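Local coordinates for fiber protein (Raptor siadenovirus a, PDB 5FJL) that forms the trimeric head domain of the adenovirus fibre, which probably attaches the virus to receptors on its host cell, at residues F121-Q135 with F145-T157. Sequence-based numbering, arbitrary orientation.
Sequences FITTDHVYRELCMMQ and FLVVLRSESKHET
Glu130 places CG between its own backbone N and carbonyl carbon (chi1 50°), while the Arg150 chain kinks at chi3 (55°); the two side chains cross at about a right angle and their flat ends meet nearly coplanar, in a side-on salt bridge. Arg150 NH2 meets the syn lone pair of Glu130 OE1 at 3.0 Å, almost in the guanidinium plane, and Arg150 NE reaches Glu130 OE2 at 2.8 Å along a more bent path. The same NE sits over one face of the Phe121 ring, offset to its rim, and Arg150 CZ makes a cation-pi contact above that face, guanidinium and ring planes 69° apart. A water bound to Glu130 OE2 also accepts from Ser151 N, tying the carboxylate to the loop.

Farther along, Glu156 is the acceptor for three side chains. Thr123 OG1 (2.7 Å) and His126 ND1 (3.0 Å) approach Glu156 OE1 from opposite faces of the carboxylate, the imidazole edge-on, and Tyr128 OH donates to Glu156 OE2 at a very short 2.5 Å. This grip fixes the carboxylate's rotation and would probably favour its charged form. Lys154 CE lies off-centre against the Tyr128 ring, and Thr123 OG1 also accepts from His126 N, an ST motif closing the turn.

Met133 with Leu149 and Gln135 with Val147 each exchange two backbone bonds, Leu149 N to Met133 O (2.8 Å) being nearly straight. Met133 packs on Leu131 of a second subunit, whose Arg129 binds Arg150 O. Past this antiparallel beta hairpin of 127-138 and 144-149, side chains hold 150-157 to the trimeric fibre head's antiparallel fold.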
ATOM      1  N   PHE A 121      -4.742  -1.333 -16.983  1.00 15.08           N
ATOM      2  CA  PHE A 121      -5.192  -2.469 -17.784  1.00 15.60           C
ATOM      3  C   PHE A 121      -5.805  -1.954 -19.059  1.00 16.15           C
ATOM      4  O   PHE A 121      -6.716  -1.141 -19.019  1.00 17.50           O
ATOM      5  CB  PHE A 121      -6.214  -3.351 -17.024  1.00 16.35           C
ATOM      6  CG  PHE A 121      -5.636  -3.978 -15.781  1.00 16.05           C
ATOM      7  CD1 PHE A 121      -5.698  -3.321 -14.552  1.00 17.62           C
ATOM      8  CD2 PHE A 121      -5.033  -5.229 -15.822  1.00 17.54           C
ATOM      9  CE1 PHE A 121      -5.141  -3.887 -13.421  1.00 18.13           C
ATOM     10  CE2 PHE A 121      -4.490  -5.789 -14.670  1.00 18.20           C
ATOM     11  CZ  PHE A 121      -4.528  -5.100 -13.483  1.00 17.96           C
ATOM     12  N   ILE A 122      -5.265  -2.420 -20.181  1.00 15.56           N
ATOM     13  CA  ILE A 122      -5.778  -2.081 -21.512  1.00 15.29           C
ATOM     14  C   ILE A 122      -6.555  -3.267 -22.038  1.00 14.85           C
ATOM     15  O   ILE A 122      -6.017  -4.374 -22.144  1.00 15.54           O
ATOM     16  CB  ILE A 122      -4.626  -1.759 -22.486  1.00 16.96           C
ATOM     17  CG1 ILE A 122      -3.670  -0.717 -21.905  1.00 19.22           C
ATOM     18  CG2 ILE A 122      -5.178  -1.377 -23.846  1.00 17.81           C
ATOM     19  CD1 ILE A 122      -4.255   0.617 -21.661  1.00 21.09           C
ATOM     20  N   THR A 123      -7.837  -3.043 -22.353  1.00 15.76           N
ATOM     21  CA  THR A 123      -8.649  -4.019 -23.048  1.00 16.64           C
ATOM     22  C   THR A 123      -8.943  -3.451 -24.450  1.00 17.10           C
ATOM     23  O   THR A 123      -8.580  -2.310 -24.751  1.00 17.13           O
ATOM     24  CB  THR A 123      -9.948  -4.334 -22.305  1.00 17.40           C
ATOM     25  OG1 THR A 123     -10.776  -3.190 -22.304  1.00 17.08           O
ATOM     26  CG2 THR A 123      -9.657  -4.788 -20.841  1.00 18.30           C
ATOM     27  N   THR A 124      -9.609  -4.227 -25.297  1.00 17.60           N
ATOM     28  CA  THR A 124      -9.961  -3.686 -26.613  1.00 18.35           C
ATOM     29  C   THR A 124     -10.767  -2.409 -26.489  1.00 18.59           C
ATOM     30  O   THR A 124     -10.520  -1.426 -27.233  1.00 18.37           O
ATOM     31  CB  THR A 124     -10.760  -4.738 -27.413  1.00 19.94           C
ATOM     32  OG1 THR A 124      -9.946  -5.893 -27.616  1.00 23.56           O
ATOM     33  CG2 THR A 124     -11.199  -4.161 -28.750  1.00 20.88           C
ATOM     34  N   ASP A 125     -11.723  -2.351 -25.551  1.00 18.10           N
ATOM     35  CA  ASP A 125     -12.613  -1.220 -25.451  1.00 18.96           C
ATOM     36  C   ASP A 125     -12.301  -0.221 -24.396  1.00 18.78           C
ATOM     37  O   ASP A 125     -12.849   0.886 -24.424  1.00 21.80           O
ATOM     38  CB  ASP A 125     -14.047  -1.714 -25.224  1.00 22.37           C
ATOM     39  CG  ASP A 125     -14.643  -2.414 -26.448  1.00 25.85           C
ATOM     40  OD1 ASP A 125     -14.110  -2.354 -27.579  1.00 24.84           O
ATOM     41  OD2 ASP A 125     -15.734  -3.020 -26.267  1.00 31.27           O
ATOM     42  N   HIS A 126     -11.473  -0.563 -23.392  1.00 18.73           N
ATOM     43  CA  HIS A 126     -11.337   0.292 -22.211  1.00 19.71           C
ATOM     44  C   HIS A 126      -9.909   0.409 -21.700  1.00 18.12           C
ATOM     45  O   HIS A 126      -9.040  -0.388 -22.046  1.00 17.51           O
ATOM     46  CB  HIS A 126     -12.236  -0.223 -21.037  1.00 21.45           C
ATOM     47  CG  HIS A 126     -13.688  -0.169 -21.347  1.00 25.25           C
ATOM     48  ND1 HIS A 126     -14.433  -1.286 -21.646  1.00 27.12           N
ATOM     49  CD2 HIS A 126     -14.513   0.889 -21.482  1.00 29.12           C
ATOM     50  CE1 HIS A 126     -15.675  -0.917 -21.912  1.00 29.08           C
ATOM     51  NE2 HIS A 126     -15.750   0.393 -21.800  1.00 31.59           N
ATOM     52  N   VAL A 127      -9.701   1.398 -20.844  1.00 18.24           N
ATOM     53  CA  VAL A 127      -8.482   1.598 -20.101  1.00 19.19           C
ATOM     54  C   VAL A 127      -8.901   1.707 -18.649  1.00 20.30           C
ATOM     55  O   VAL A 127      -9.719   2.585 -18.290  1.00 22.66           O
ATOM     56  CB  VAL A 127      -7.740   2.863 -20.507  1.00 20.15           C
ATOM     57  CG1 VAL A 127      -6.484   3.072 -19.655  1.00 21.65           C
ATOM     58  CG2 VAL A 127      -7.326   2.779 -21.962  1.00 22.21           C
ATOM     59  N   TYR A 128      -8.347   0.843 -17.803  1.00 17.48           N
ATOM     60  CA  TYR A 128      -8.669   0.823 -16.373  1.00 18.10           C
ATOM     61  C   TYR A 128      -7.393   1.167 -15.619  1.00 19.22           C
ATOM     62  O   TYR A 128      -6.413   0.433 -15.662  1.00 20.70           O
ATOM     63  CB  TYR A 128      -9.162  -0.549 -15.949  1.00 18.67           C
ATOM     64  CG  TYR A 128     -10.436  -0.963 -16.612  1.00 18.94           C
ATOM     65  CD1 TYR A 128     -11.625  -0.311 -16.313  1.00 20.97           C
ATOM     66  CD2 TYR A 128     -10.470  -1.986 -17.544  1.00 19.21           C
ATOM     67  CE1 TYR A 128     -12.799  -0.649 -16.958  1.00 22.37           C
ATOM     68  CE2 TYR A 128     -11.649  -2.361 -18.161  1.00 20.94           C
ATOM     69  CZ  TYR A 128     -12.810  -1.681 -17.844  1.00 21.54           C
ATOM     70  OH  TYR A 128     -14.009  -2.023 -18.435  1.00 23.40           O
ATOM     71  N   ARG A 129      -7.435   2.234 -14.857  1.00 17.46           N
ATOM     72  CA  ARG A 129      -6.339   2.684 -14.039  1.00 17.34           C
ATOM     73  C   ARG A 129      -6.728   2.460 -12.611  1.00 17.37           C
ATOM     74  O   ARG A 129      -7.752   2.994 -12.175  1.00 18.39           O
ATOM     75  CB  ARG A 129      -6.082   4.158 -14.319  1.00 18.85           C
ATOM     76  CG  ARG A 129      -4.973   4.812 -13.580  1.00 18.39           C
ATOM     77  CD  ARG A 129      -4.975   6.323 -13.914  1.00 19.06           C
ATOM     78  NE  ARG A 129      -3.923   7.005 -13.232  1.00 20.52           N
ATOM     79  CZ  ARG A 129      -2.720   7.229 -13.709  1.00 20.48           C
ATOM     80  NH1 ARG A 129      -2.370   6.780 -14.924  1.00 21.28           N
ATOM     81  NH2 ARG A 129      -1.846   7.933 -13.025  1.00 21.79           N
ATOM     82  N   GLU A 130      -5.949   1.692 -11.876  1.00 16.70           N
ATOM     83  CA  GLU A 130      -6.384   1.253 -10.540  1.00 17.81           C
ATOM     84  C   GLU A 130      -5.258   0.854  -9.648  1.00 16.39           C
ATOM     85  O   GLU A 130      -4.213   0.417 -10.081  1.00 18.12           O
ATOM     86  CB  GLU A 130      -7.361   0.117 -10.599  1.00 22.13           C
ATOM     87  CG  GLU A 130      -6.944  -1.021 -11.443  1.00 24.12           C
ATOM     88  CD  GLU A 130      -8.077  -2.064 -11.690  1.00 24.35           C
ATOM     89  OE1 GLU A 130      -9.035  -1.886 -12.458  1.00 29.57           O
ATOM     90  OE2 GLU A 130      -7.913  -3.116 -11.118  1.00 27.96           O
ATOM     91  N   LEU A 131      -5.491   0.988  -8.328  1.00 16.20           N
ATOM     92  CA  LEU A 131      -4.593   0.405  -7.343  0.50 15.80           C
ATOM     93  C   LEU A 131      -4.969  -1.060  -7.185  1.00 15.87           C
ATOM     94  O   LEU A 131      -6.137  -1.424  -7.135  1.00 17.56           O
ATOM     95  CB  LEU A 131      -4.581   1.150  -5.968  0.50 16.07           C
ATOM     96  CG  LEU A 131      -3.689   2.418  -5.882  0.50 16.37           C
ATOM     97  CD1 LEU A 131      -4.265   3.551  -6.728  0.50 17.41           C
ATOM     98  CD2 LEU A 131      -3.497   2.882  -4.446  0.50 16.80           C
ATOM     99  N   CYS A 132      -3.932  -1.869  -7.084  1.00 15.00           N
ATOM    100  CA  CYS A 132      -4.044  -3.343  -6.961  0.50 15.59           C
ATOM    101  C   CYS A 132      -3.055  -3.802  -5.939  1.00 15.77           C
ATOM    102  O   CYS A 132      -2.165  -3.030  -5.558  1.00 17.84           O
ATOM    103  CB  CYS A 132      -3.674  -4.062  -8.271  0.50 16.37           C
ATOM    104  SG  CYS A 132      -4.668  -3.616  -9.702  0.50 18.80           S
ATOM    105  N   MET A 133      -3.141  -5.039  -5.482  1.00 15.74           N
ATOM    106  CA  MET A 133      -2.062  -5.627  -4.690  1.00 16.29           C
ATOM    107  C   MET A 133      -1.429  -6.738  -5.492  1.00 17.00           C
ATOM    108  O   MET A 133      -2.112  -7.437  -6.258  1.00 17.19           O
ATOM    109  CB  MET A 133      -2.527  -6.120  -3.362  1.00 17.98           C
ATOM    110  CG  MET A 133      -3.064  -4.965  -2.476  1.00 19.58           C
ATOM    111  SD  MET A 133      -3.045  -5.303  -0.725  1.00 19.62           S
ATOM    112  CE  MET A 133      -1.318  -4.855  -0.400  1.00 19.43           C
ATOM    113  N   MET A 134      -0.141  -6.880  -5.360  1.00 15.95           N
ATOM    114  CA  MET A 134       0.560  -7.990  -6.016  1.00 17.16           C
ATOM    115  C   MET A 134       1.517  -8.655  -5.102  1.00 16.35           C
ATOM    116  O   MET A 134       2.022  -8.075  -4.149  1.00 15.64           O
ATOM    117  CB  MET A 134       1.124  -7.583  -7.300  1.00 22.17           C
ATOM    118  CG  MET A 134       2.060  -6.480  -7.259  1.00 21.45           C
ATOM    119  SD  MET A 134       2.645  -6.002  -8.930  1.00 25.46           S
ATOM    120  CE  MET A 134       1.236  -5.514  -9.868  1.00 24.04           C
ATOM    121  N   GLN A 135       1.761  -9.934  -5.376  1.00 15.95           N
ATOM    122  CA  GLN A 135       2.544 -10.752  -4.472  1.00 16.41           C
ATOM    123  C   GLN A 135       3.234 -11.853  -5.253  1.00 14.48           C
ATOM    124  O   GLN A 135       2.607 -12.458  -6.105  1.00 17.39           O
ATOM    125  CB  GLN A 135       1.585 -11.391  -3.446  1.00 18.90           C
ATOM    126  CG  GLN A 135       2.206 -12.183  -2.366  1.00 22.05           C
ATOM    127  CD  GLN A 135       1.224 -12.478  -1.244  1.00 22.88           C
ATOM    128  OE1 GLN A 135       0.023 -12.193  -1.346  1.00 30.71           O
ATOM    129  NE2 GLN A 135       1.757 -12.939  -0.158  1.00 26.79           N
ATOM    130  N   PHE A 145       5.143 -17.703  -9.322  1.00 17.70           N
ATOM    131  CA  PHE A 145       4.054 -16.897  -9.832  1.00 16.68           C
ATOM    132  C   PHE A 145       4.134 -15.469  -9.297  1.00 15.90           C
ATOM    133  O   PHE A 145       4.603 -15.239  -8.180  1.00 17.69           O
ATOM    134  CB  PHE A 145       2.703 -17.436  -9.360  1.00 18.65           C
ATOM    135  CG  PHE A 145       2.197 -18.607 -10.158  1.00 18.96           C
ATOM    136  CD1 PHE A 145       2.593 -19.871  -9.823  1.00 20.25           C
ATOM    137  CD2 PHE A 145       1.318 -18.432 -11.204  1.00 19.54           C
ATOM    138  CE1 PHE A 145       2.112 -20.962 -10.552  1.00 20.69           C
ATOM    139  CE2 PHE A 145       0.834 -19.502 -11.936  1.00 20.53           C
ATOM    140  CZ  PHE A 145       1.242 -20.762 -11.592  1.00 20.79           C
ATOM    141  N   LEU A 146       3.677 -14.553 -10.127  1.00 15.77           N
ATOM    142  CA  LEU A 146       3.253 -13.212  -9.656  1.00 14.86           C
ATOM    143  C   LEU A 146       1.746 -13.169  -9.678  1.00 15.07           C
ATOM    144  O   LEU A 146       1.116 -13.460 -10.697  1.00 15.91           O
ATOM    145  CB  LEU A 146       3.840 -12.138 -10.571  1.00 15.90           C
ATOM    146  CG  LEU A 146       3.446 -10.678 -10.243  1.00 16.84           C
ATOM    147  CD1 LEU A 146       3.793 -10.295  -8.812  1.00 17.17           C
ATOM    148  CD2 LEU A 146       4.099  -9.699 -11.220  1.00 18.17           C
ATOM    149  N   VAL A 147       1.137 -12.839  -8.546  1.00 15.90           N
ATOM    150  CA  VAL A 147      -0.305 -12.821  -8.393  1.00 15.57           C
ATOM    151  C   VAL A 147      -0.746 -11.381  -8.248  1.00 16.52           C
ATOM    152  O   VAL A 147      -0.088 -10.621  -7.517  1.00 16.41           O
ATOM    153  CB  VAL A 147      -0.724 -13.600  -7.134  1.00 18.62           C
ATOM    154  CG1 VAL A 147      -2.232 -13.553  -6.929  1.00 20.78           C
ATOM    155  CG2 VAL A 147      -0.190 -15.038  -7.214  1.00 22.62           C
ATOM    156  N   VAL A 148      -1.815 -11.016  -8.950  1.00 15.26           N
ATOM    157  CA  VAL A 148      -2.348  -9.654  -8.885  1.00 15.43           C
ATOM    158  C   VAL A 148      -3.774  -9.755  -8.407  1.00 15.80           C
ATOM    159  O   VAL A 148      -4.576 -10.504  -8.983  1.00 16.56           O
ATOM    160  CB  VAL A 148      -2.311  -8.959 -10.244  1.00 15.96           C
ATOM    161  CG1 VAL A 148      -2.786  -7.511 -10.162  1.00 16.31           C
ATOM    162  CG2 VAL A 148      -0.912  -9.006 -10.853  1.00 17.76           C
ATOM    163  N   LEU A 149      -4.107  -9.006  -7.352  1.00 15.54           N
ATOM    164  CA  LEU A 149      -5.469  -8.974  -6.824  1.00 17.39           C
ATOM    165  C   LEU A 149      -6.093  -7.632  -7.087  1.00 17.04           C
ATOM    166  O   LEU A 149      -5.482  -6.594  -6.848  1.00 17.44           O
ATOM    167  CB  LEU A 149      -5.498  -9.238  -5.337  1.00 19.93           C
ATOM    168  CG  LEU A 149      -4.865 -10.529  -4.856  1.00 22.00           C
ATOM    169  CD1 LEU A 149      -5.087 -10.650  -3.346  1.00 27.17           C
ATOM    170  CD2 LEU A 149      -5.505 -11.729  -5.519  1.00 22.71           C
ATOM    171  N   ARG A 150      -7.307  -7.623  -7.611  1.00 17.95           N
ATOM    172  CA  ARG A 150      -8.018  -6.428  -8.008  1.00 18.13           C
ATOM    173  C   ARG A 150      -9.354  -6.342  -7.301  1.00 19.04           C
ATOM    174  O   ARG A 150      -9.826  -7.339  -6.717  1.00 19.05           O
ATOM    175  CB  ARG A 150      -8.270  -6.444  -9.514  1.00 18.59           C
ATOM    176  CG  ARG A 150      -7.021  -6.525 -10.388  1.00 19.79           C
ATOM    177  CD  ARG A 150      -7.353  -6.669 -11.861  1.00 19.66           C
ATOM    178  NE  ARG A 150      -8.230  -5.600 -12.278  1.00 19.70           N
ATOM    179  CZ  ARG A 150      -9.507  -5.721 -12.587  1.00 19.67           C
ATOM    180  NH1 ARG A 150     -10.111  -6.906 -12.591  1.00 20.74           N
ATOM    181  NH2 ARG A 150     -10.231  -4.637 -12.883  1.00 22.10           N
ATOM    182  N   SER A 151      -9.969  -5.173  -7.366  1.00 19.95           N
ATOM    183  CA  SER A 151     -11.288  -4.940  -6.750  0.50 20.76           C
ATOM    184  C   SER A 151     -12.452  -5.464  -7.569  1.00 23.60           C
ATOM    185  O   SER A 151     -13.442  -5.995  -7.005  1.00 25.55           O
ATOM    186  CB  SER A 151     -11.530  -3.454  -6.529  0.50 23.18           C
ATOM    187  OG  SER A 151     -12.860  -3.263  -6.046  0.50 22.80           O
ATOM    188  N   GLU A 152     -12.384  -5.306  -8.891  1.00 21.97           N
ATOM    189  CA  GLU A 152     -13.567  -5.520  -9.753  1.00 25.18           C
ATOM    190  C   GLU A 152     -13.325  -6.309 -11.030  1.00 25.21           C
ATOM    191  O   GLU A 152     -12.667  -5.796 -11.956  1.00 26.31           O
ATOM    192  CB  GLU A 152     -14.176  -4.175 -10.122  1.00 32.41           C
ATOM    193  CG  GLU A 152     -15.629  -4.294 -10.576  1.00 41.69           C
ATOM    194  CD  GLU A 152     -16.154  -3.019 -11.212  1.00 49.15           C
ATOM    195  OE1 GLU A 152     -15.798  -1.906 -10.738  1.00 55.89           O
ATOM    196  OE2 GLU A 152     -16.912  -3.144 -12.204  1.00 53.87           O
ATOM    197  N   SER A 153     -13.904  -7.498 -11.123  1.00 23.21           N
ATOM    198  CA  SER A 153     -13.820  -8.311 -12.340  1.00 24.46           C
ATOM    199  C   SER A 153     -14.581  -7.678 -13.504  1.00 24.33           C
ATOM    200  O   SER A 153     -15.577  -6.972 -13.296  1.00 24.99           O
ATOM    201  CB  SER A 153     -14.314  -9.736 -12.108  1.00 26.99           C
ATOM    202  OG  SER A 153     -15.703  -9.718 -11.896  1.00 33.19           O
ATOM    203  N   LYS A 154     -14.045  -7.878 -14.710  1.00 23.95           N
ATOM    204  CA  LYS A 154     -14.659  -7.401 -15.946  1.00 24.80           C
ATOM    205  C   LYS A 154     -14.694  -8.573 -16.904  1.00 24.33           C
ATOM    206  O   LYS A 154     -13.747  -9.373 -16.955  1.00 25.82           O
ATOM    207  CB  LYS A 154     -13.839  -6.277 -16.597  1.00 26.28           C
ATOM    208  CG  LYS A 154     -13.508  -5.092 -15.707  1.00 30.14           C
ATOM    209  CD  LYS A 154     -14.714  -4.222 -15.442  1.00 34.30           C
ATOM    210  CE  LYS A 154     -14.265  -3.057 -14.584  1.00 36.51           C
ATOM    211  NZ  LYS A 154     -15.394  -2.157 -14.267  1.00 39.20           N
ATOM    212  N   HIS A 155     -15.752  -8.655 -17.711  1.00 27.37           N
ATOM    213  CA  HIS A 155     -15.867  -9.695 -18.735  1.00 28.92           C
ATOM    214  C   HIS A 155     -15.214  -9.209 -20.013  1.00 27.81           C
ATOM    215  O   HIS A 155     -15.873  -8.930 -21.028  1.00 26.53           O
ATOM    216  CB  HIS A 155     -17.343 -10.048 -18.995  1.00 33.39           C
ATOM    217  CG  HIS A 155     -18.010 -10.722 -17.842  1.00 42.71           C
ATOM    218  ND1 HIS A 155     -17.534 -11.892 -17.285  1.00 47.61           N
ATOM    219  CD2 HIS A 155     -19.136 -10.405 -17.157  1.00 49.85           C
ATOM    220  CE1 HIS A 155     -18.331 -12.259 -16.295  1.00 52.72           C
ATOM    221  NE2 HIS A 155     -19.312 -11.375 -16.199  1.00 52.03           N
ATOM    222  N   GLU A 156     -13.898  -9.023 -19.913  1.00 23.95           N
ATOM    223  CA  GLU A 156     -13.069  -8.477 -20.999  1.00 21.67           C
ATOM    224  C   GLU A 156     -11.727  -9.157 -20.955  1.00 21.44           C
ATOM    225  O   GLU A 156     -11.321  -9.682 -19.933  1.00 21.91           O
ATOM    226  CB  GLU A 156     -12.847  -6.984 -20.854  1.00 21.52           C
ATOM    227  CG  GLU A 156     -14.100  -6.146 -20.950  1.00 22.86           C
ATOM    228  CD  GLU A 156     -13.842  -4.713 -20.629  1.00 24.41           C
ATOM    229  OE1 GLU A 156     -13.249  -4.004 -21.480  1.00 23.73           O
ATOM    230  OE2 GLU A 156     -14.249  -4.244 -19.550  1.00 26.56           O
ATOM    231  N   THR A 157     -11.046  -9.171 -22.090  1.00 20.92           N
ATOM    232  CA  THR A 157      -9.715  -9.761 -22.243  1.00 20.66           C
ATOM    233  C   THR A 157      -8.635  -8.698 -22.028  1.00 19.77           C
ATOM    234  O   THR A 157      -8.714  -7.591 -22.564  1.00 19.52           O
ATOM    235  CB  THR A 157      -9.573 -10.348 -23.657  1.00 21.40           C
ATOM    236  OG1 THR A 157     -10.563 -11.391 -23.786  1.00 24.49           O
ATOM    237  CG2 THR A 157      -8.226 -10.923 -23.934  1.00 23.65           C
TER
HETATM  238  O   HOH W   1      -9.748  -6.993 -24.850  1.00 22.21           O
HETATM  239  O   HOH W   2     -12.990  -4.805 -24.245  1.00 23.45           O
HETATM  240  O   HOH W   3      -8.027  -3.175  -8.343  1.00 22.42           O
HETATM  241  O   HOH W   4     -10.867  -3.108 -10.012  1.00 26.64           O